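Local structure of bacterioferritin (Rhodobacter capsulatus, 1JGC) at residues 81-93 and 132-144. The protein stores iron as a 24-subunit haem-containing shell, probably oxidising Fe(2+) with dioxygen at a dinuclear centre and depositing the Fe(3+) as a mineral core within its cavity. Numbering follows the deposited sequence.
Sequences EGPRETLECDLAG and DFLETQISLYDRL
Asp142 OD1 accepts two hydrogen bonds from Arg84, one from NE at 3.0 Å and one from NH2, while NH2 also donates to Asp142 OD2. Both carboxylate oxygens use their syn lone pairs, and the guanidinium and carboxylate planes lie only 13° apart, so the salt bridge is a nearly flat, side-on grip by two nitrogens. The remaining terminal nitrogen, Arg84 NH1, reaches one turn further along its own helix to Glu88 OE2, 2.8 Å away, meeting that oxygen on its anti side in a bond tilted out of both planes and placing the cation between two carboxylates. The aliphatic part of Arg84, extended as far as NE and with chi1 at -166° (CG anti to N), runs across Tyr141. Arg84 CB stands over one face of the Tyr141 ring in a CH-pi contact, 3.7 Å from its centroid, whereas Pro83 CB approaches the same ring at its edge. Replacing Arg84 by alanine would strip CG and CD from the ring and would probably leave Asp142 and Glu88 without their shared positive partner. These residues join helix 83-111 to helix 114-144, antiparallel neighbours in the four-helix bundle of the ferritin fold, with segment axes 10.0 Å apart at closest approach. Deeper in the interface, Leu87 enters as a knob among Leu134, Gln137, Ile138 and Tyr141, its CB 3.8 Å from Ile138 CG1. Ile138 returns the packing, fitting between Arg84, Leu87, Glu88 and Leu91; its CD1 reaches Leu91 CD2 at 3.7 Å. Further along, Leu134 CD1 lies against the backbone of Leu91, 3.6 Å from its N, and touches Asp90 CB. Asp90 OD1 hydrogen-bonds to Gln24 of helix 5-34, and the Leu134 side chain comes within about 4 Å of that of Glu94, a ligand of the second iron in the dinuclear site, which is metal-free here.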
loop_
_atom_site.group_PDB
_atom_site.type_symbol
_atom_site.label_atom_id
_atom_site.label_comp_id
_atom_site.label_asym_id
_atom_site.label_seq_id
_atom_site.Cartn_x
_atom_site.Cartn_y
_atom_site.Cartn_z
ATOM N N GLU A 81 44.979 -33.984 -3.571
ATOM C CA GLU A 81 44.886 -34.107 -5.019
ATOM C C GLU A 81 43.564 -34.728 -5.419
ATOM O O GLU A 81 43.353 -35.057 -6.589
ATOM C CB GLU A 81 46.045 -34.935 -5.581
ATOM C CG GLU A 81 47.393 -34.238 -5.462
ATOM C CD GLU A 81 48.489 -34.888 -6.303
ATOM O OE1 GLU A 81 48.738 -36.107 -6.127
ATOM O OE2 GLU A 81 49.103 -34.170 -7.135
ATOM N N GLY A 82 42.677 -34.879 -4.439
ATOM C CA GLY A 82 41.367 -35.450 -4.691
ATOM C C GLY A 82 40.368 -35.097 -3.606
ATOM O O GLY A 82 40.744 -34.572 -2.554
ATOM N N PRO A 83 39.077 -35.374 -3.827
ATOM C CA PRO A 83 38.043 -35.066 -2.831
ATOM C C PRO A 83 38.401 -35.487 -1.404
ATOM O O PRO A 83 38.486 -34.654 -0.511
ATOM C CB PRO A 83 36.819 -35.813 -3.357
ATOM C CG PRO A 83 37.011 -35.756 -4.851
ATOM C CD PRO A 83 38.495 -36.011 -5.026
ATOM N N ARG A 84 38.617 -36.779 -1.191
ATOM C CA ARG A 84 38.926 -37.266 0.151
ATOM C C ARG A 84 40.222 -36.711 0.733
ATOM O O ARG A 84 40.276 -36.403 1.919
ATOM C CB ARG A 84 38.969 -38.794 0.174
ATOM C CG ARG A 84 38.957 -39.376 1.574
ATOM C CD ARG A 84 38.832 -40.886 1.524
ATOM N NE ARG A 84 38.497 -41.460 2.824
ATOM C CZ ARG A 84 39.304 -41.439 3.877
ATOM N NH1 ARG A 84 40.499 -40.870 3.776
ATOM N NH2 ARG A 84 38.913 -41.986 5.025
ATOM N N GLU A 85 41.260 -36.575 -0.088
ATOM C CA GLU A 85 42.535 -36.056 0.404
ATOM C C GLU A 85 42.416 -34.636 0.954
ATOM O O GLU A 85 43.065 -34.303 1.956
ATOM C CB GLU A 85 43.607 -36.052 -0.696
ATOM C CG GLU A 85 44.136 -37.407 -1.088
ATOM C CD GLU A 85 43.067 -38.271 -1.759
ATOM O OE1 GLU A 85 42.425 -37.794 -2.741
ATOM O OE2 GLU A 85 42.871 -39.436 -1.305
ATOM N N THR A 86 41.612 -33.795 0.297
ATOM C CA THR A 86 41.457 -32.412 0.755
ATOM C C THR A 86 40.822 -32.394 2.144
ATOM O O THR A 86 41.171 -31.562 2.987
ATOM C CB THR A 86 40.613 -31.547 -0.242
ATOM O OG1 THR A 86 39.319 -32.125 -0.422
ATOM C CG2 THR A 86 41.304 -31.464 -1.593
ATOM N N LEU A 87 39.899 -33.323 2.387
ATOM C CA LEU A 87 39.265 -33.405 3.696
ATOM C C LEU A 87 40.344 -33.801 4.694
ATOM O O LEU A 87 40.414 -33.259 5.795
ATOM C CB LEU A 87 38.147 -34.456 3.699
ATOM C CG LEU A 87 36.920 -34.153 2.844
ATOM C CD1 LEU A 87 35.934 -35.293 2.943
ATOM C CD2 LEU A 87 36.285 -32.863 3.320
ATOM N N GLU A 88 41.190 -34.746 4.293
ATOM C CA GLU A 88 42.268 -35.216 5.143
ATOM C C GLU A 88 43.261 -34.100 5.431
ATOM O O GLU A 88 43.660 -33.879 6.578
ATOM C CB GLU A 88 42.989 -36.401 4.485
ATOM C CG GLU A 88 42.156 -37.676 4.413
ATOM C CD GLU A 88 41.812 -38.232 5.800
ATOM O OE1 GLU A 88 41.715 -37.424 6.769
ATOM O OE2 GLU A 88 41.622 -39.483 5.919
ATOM N N CYS A 89 43.660 -33.391 4.389
ATOM C CA CYS A 89 44.600 -32.308 4.584
ATOM C C CYS A 89 44.031 -31.210 5.476
ATOM O O CYS A 89 44.743 -30.685 6.339
ATOM C CB CYS A 89 45.028 -31.727 3.243
ATOM S SG CYS A 89 46.082 -32.849 2.312
ATOM N N ASP A 90 42.759 -30.862 5.291
ATOM C CA ASP A 90 42.173 -29.821 6.130
ATOM C C ASP A 90 42.103 -30.301 7.577
ATOM O O ASP A 90 42.401 -29.545 8.514
ATOM C CB ASP A 90 40.780 -29.417 5.625
ATOM C CG ASP A 90 40.832 -28.698 4.277
ATOM O OD1 ASP A 90 41.781 -27.915 4.050
ATOM O OD2 ASP A 90 39.919 -28.904 3.448
ATOM N N LEU A 91 41.729 -31.561 7.766
ATOM C CA LEU A 91 41.645 -32.109 9.109
ATOM C C LEU A 91 43.030 -32.113 9.753
ATOM O O LEU A 91 43.170 -31.821 10.940
ATOM C CB LEU A 91 41.080 -33.527 9.070
ATOM C CG LEU A 91 40.989 -34.249 10.416
ATOM C CD1 LEU A 91 40.086 -33.474 11.358
ATOM C CD2 LEU A 91 40.476 -35.666 10.201
ATOM N N ALA A 92 44.053 -32.435 8.965
ATOM C CA ALA A 92 45.419 -32.463 9.478
ATOM C C ALA A 92 45.820 -31.067 9.963
ATOM O O ALA A 92 46.453 -30.915 11.014
ATOM C CB ALA A 92 46.387 -32.945 8.398
ATOM N N GLY A 93 45.446 -30.051 9.192
ATOM C CA GLY A 93 45.763 -28.687 9.571
ATOM C C GLY A 93 45.028 -28.238 10.829
ATOM O O GLY A 93 45.552 -27.430 11.605
ATOM N N ASP A 132 34.703 -31.343 14.021
ATOM C CA ASP A 132 33.468 -32.110 14.121
ATOM C C ASP A 132 32.873 -32.315 12.733
ATOM O O ASP A 132 32.518 -33.433 12.339
ATOM C CB ASP A 132 32.470 -31.374 15.016
ATOM C CG ASP A 132 31.197 -32.170 15.260
ATOM O OD1 ASP A 132 31.168 -33.385 14.948
ATOM O OD2 ASP A 132 30.219 -31.580 15.778
ATOM N N PHE A 133 32.788 -31.216 11.992
ATOM C CA PHE A 133 32.239 -31.234 10.647
ATOM C C PHE A 133 33.038 -32.138 9.698
ATOM O O PHE A 133 32.469 -33.010 9.036
ATOM C CB PHE A 133 32.189 -29.805 10.103
ATOM C CG PHE A 133 31.821 -29.730 8.661
ATOM C CD1 PHE A 133 30.497 -29.871 8.261
ATOM C CD2 PHE A 133 32.812 -29.558 7.690
ATOM C CE1 PHE A 133 30.157 -29.844 6.912
ATOM C CE2 PHE A 133 32.486 -29.528 6.330
ATOM C CZ PHE A 133 31.153 -29.672 5.937
ATOM N N LEU A 134 34.352 -31.925 9.632
ATOM C CA LEU A 134 35.218 -32.719 8.764
ATOM C C LEU A 134 35.155 -34.206 9.102
ATOM O O LEU A 134 35.135 -35.044 8.204
ATOM C CB LEU A 134 36.663 -32.229 8.863
ATOM C CG LEU A 134 36.983 -30.846 8.285
ATOM C CD1 LEU A 134 38.433 -30.468 8.597
ATOM C CD2 LEU A 134 36.753 -30.861 6.783
ATOM N N GLU A 135 35.123 -34.543 10.390
ATOM C CA GLU A 135 35.055 -35.948 10.776
ATOM C C GLU A 135 33.744 -36.558 10.299
ATOM O O GLU A 135 33.713 -37.696 9.837
ATOM C CB GLU A 135 35.189 -36.108 12.295
ATOM C CG GLU A 135 36.552 -35.698 12.830
ATOM C CD GLU A 135 36.690 -35.940 14.320
ATOM O OE1 GLU A 135 35.693 -35.725 15.048
ATOM O OE2 GLU A 135 37.797 -36.329 14.768
ATOM N N THR A 136 32.664 -35.796 10.402
ATOM C CA THR A 136 31.376 -36.281 9.951
ATOM C C THR A 136 31.401 -36.451 8.429
ATOM O O THR A 136 30.856 -37.417 7.900
ATOM C CB THR A 136 30.257 -35.312 10.375
ATOM O OG1 THR A 136 30.061 -35.430 11.792
ATOM C CG2 THR A 136 28.949 -35.619 9.645
ATOM N N GLN A 137 32.057 -35.534 7.730
ATOM C CA GLN A 137 32.126 -35.623 6.283
ATOM C C GLN A 137 32.995 -36.780 5.816
ATOM O O GLN A 137 32.683 -37.439 4.825
ATOM C CB GLN A 137 32.631 -34.308 5.688
ATOM C CG GLN A 137 31.578 -33.223 5.688
ATOM C CD GLN A 137 30.280 -33.698 5.070
ATOM O OE1 GLN A 137 30.268 -34.178 3.936
ATOM N NE2 GLN A 137 29.183 -33.570 5.809
ATOM N N ILE A 138 34.087 -37.031 6.528
ATOM C CA ILE A 138 34.980 -38.122 6.166
ATOM C C ILE A 138 34.253 -39.437 6.407
ATOM O O ILE A 138 34.351 -40.374 5.616
ATOM C CB ILE A 138 36.279 -38.062 6.997
ATOM C CG1 ILE A 138 37.134 -36.894 6.500
ATOM C CG2 ILE A 138 37.033 -39.383 6.907
ATOM C CD1 ILE A 138 38.249 -36.512 7.433
ATOM N N SER A 139 33.512 -39.495 7.503
ATOM C CA SER A 139 32.752 -40.685 7.833
ATOM C C SER A 139 31.685 -40.929 6.769
ATOM O O SER A 139 31.450 -42.066 6.353
ATOM C CB SER A 139 32.085 -40.513 9.187
ATOM O OG SER A 139 31.087 -41.491 9.356
ATOM N N LEU A 140 31.039 -39.854 6.331
ATOM C CA LEU A 140 30.006 -39.962 5.312
ATOM C C LEU A 140 30.631 -40.345 3.974
ATOM O O LEU A 140 29.996 -41.002 3.147
ATOM C CB LEU A 140 29.258 -38.632 5.171
ATOM C CG LEU A 140 28.173 -38.588 4.098
ATOM C CD1 LEU A 140 27.080 -39.582 4.448
ATOM C CD2 LEU A 140 27.605 -37.181 3.998
ATOM N N TYR A 141 31.874 -39.926 3.765
ATOM C CA TYR A 141 32.582 -40.224 2.531
ATOM C C TYR A 141 32.804 -41.734 2.401
ATOM O O TYR A 141 32.546 -42.324 1.352
ATOM C CB TYR A 141 33.925 -39.489 2.511
ATOM C CG TYR A 141 34.656 -39.551 1.198
ATOM C CD1 TYR A 141 35.250 -40.732 0.765
ATOM C CD2 TYR A 141 34.743 -38.427 0.375
ATOM C CE1 TYR A 141 35.915 -40.797 -0.466
ATOM C CE2 TYR A 141 35.404 -38.481 -0.855
ATOM C CZ TYR A 141 35.984 -39.670 -1.268
ATOM O OH TYR A 141 36.613 -39.739 -2.487
ATOM N N ASP A 142 33.267 -42.362 3.475
ATOM C CA ASP A 142 33.510 -43.794 3.445
ATOM C C ASP A 142 32.200 -44.573 3.340
ATOM O O ASP A 142 32.129 -45.593 2.662
ATOM C CB ASP A 142 34.292 -44.228 4.690
ATOM C CG ASP A 142 35.661 -43.563 4.780
ATOM O OD1 ASP A 142 36.226 -43.225 3.708
ATOM O OD2 ASP A 142 36.175 -43.388 5.915
ATOM N N ARG A 143 31.160 -44.093 4.007
ATOM C CA ARG A 143 29.871 -44.767 3.967
ATOM C C ARG A 143 29.240 -44.708 2.579
ATOM O O ARG A 143 28.718 -45.711 2.090
ATOM C CB ARG A 143 28.914 -44.154 4.987
ATOM C CG ARG A 143 27.479 -44.576 4.773
ATOM C CD ARG A 143 26.573 -44.090 5.875
ATOM N NE ARG A 143 26.623 -44.963 7.042
ATOM C CZ ARG A 143 27.070 -44.582 8.233
ATOM N NH1 ARG A 143 27.510 -43.340 8.399
ATOM N NH2 ARG A 143 27.058 -45.426 9.259
ATOM N N LEU A 144 29.291 -43.540 1.944
ATOM C CA LEU A 144 28.715 -43.369 0.616
ATOM C C LEU A 144 29.599 -43.966 -0.471
ATOM O O LEU A 144 29.100 -44.550 -1.438
ATOM C CB LEU A 144 28.512 -41.881 0.301
ATOM C CG LEU A 144 27.547 -41.066 1.153
ATOM C CD1 LEU A 144 27.520 -39.639 0.659
ATOM C CD2 LEU A 144 26.165 -41.680 1.083
#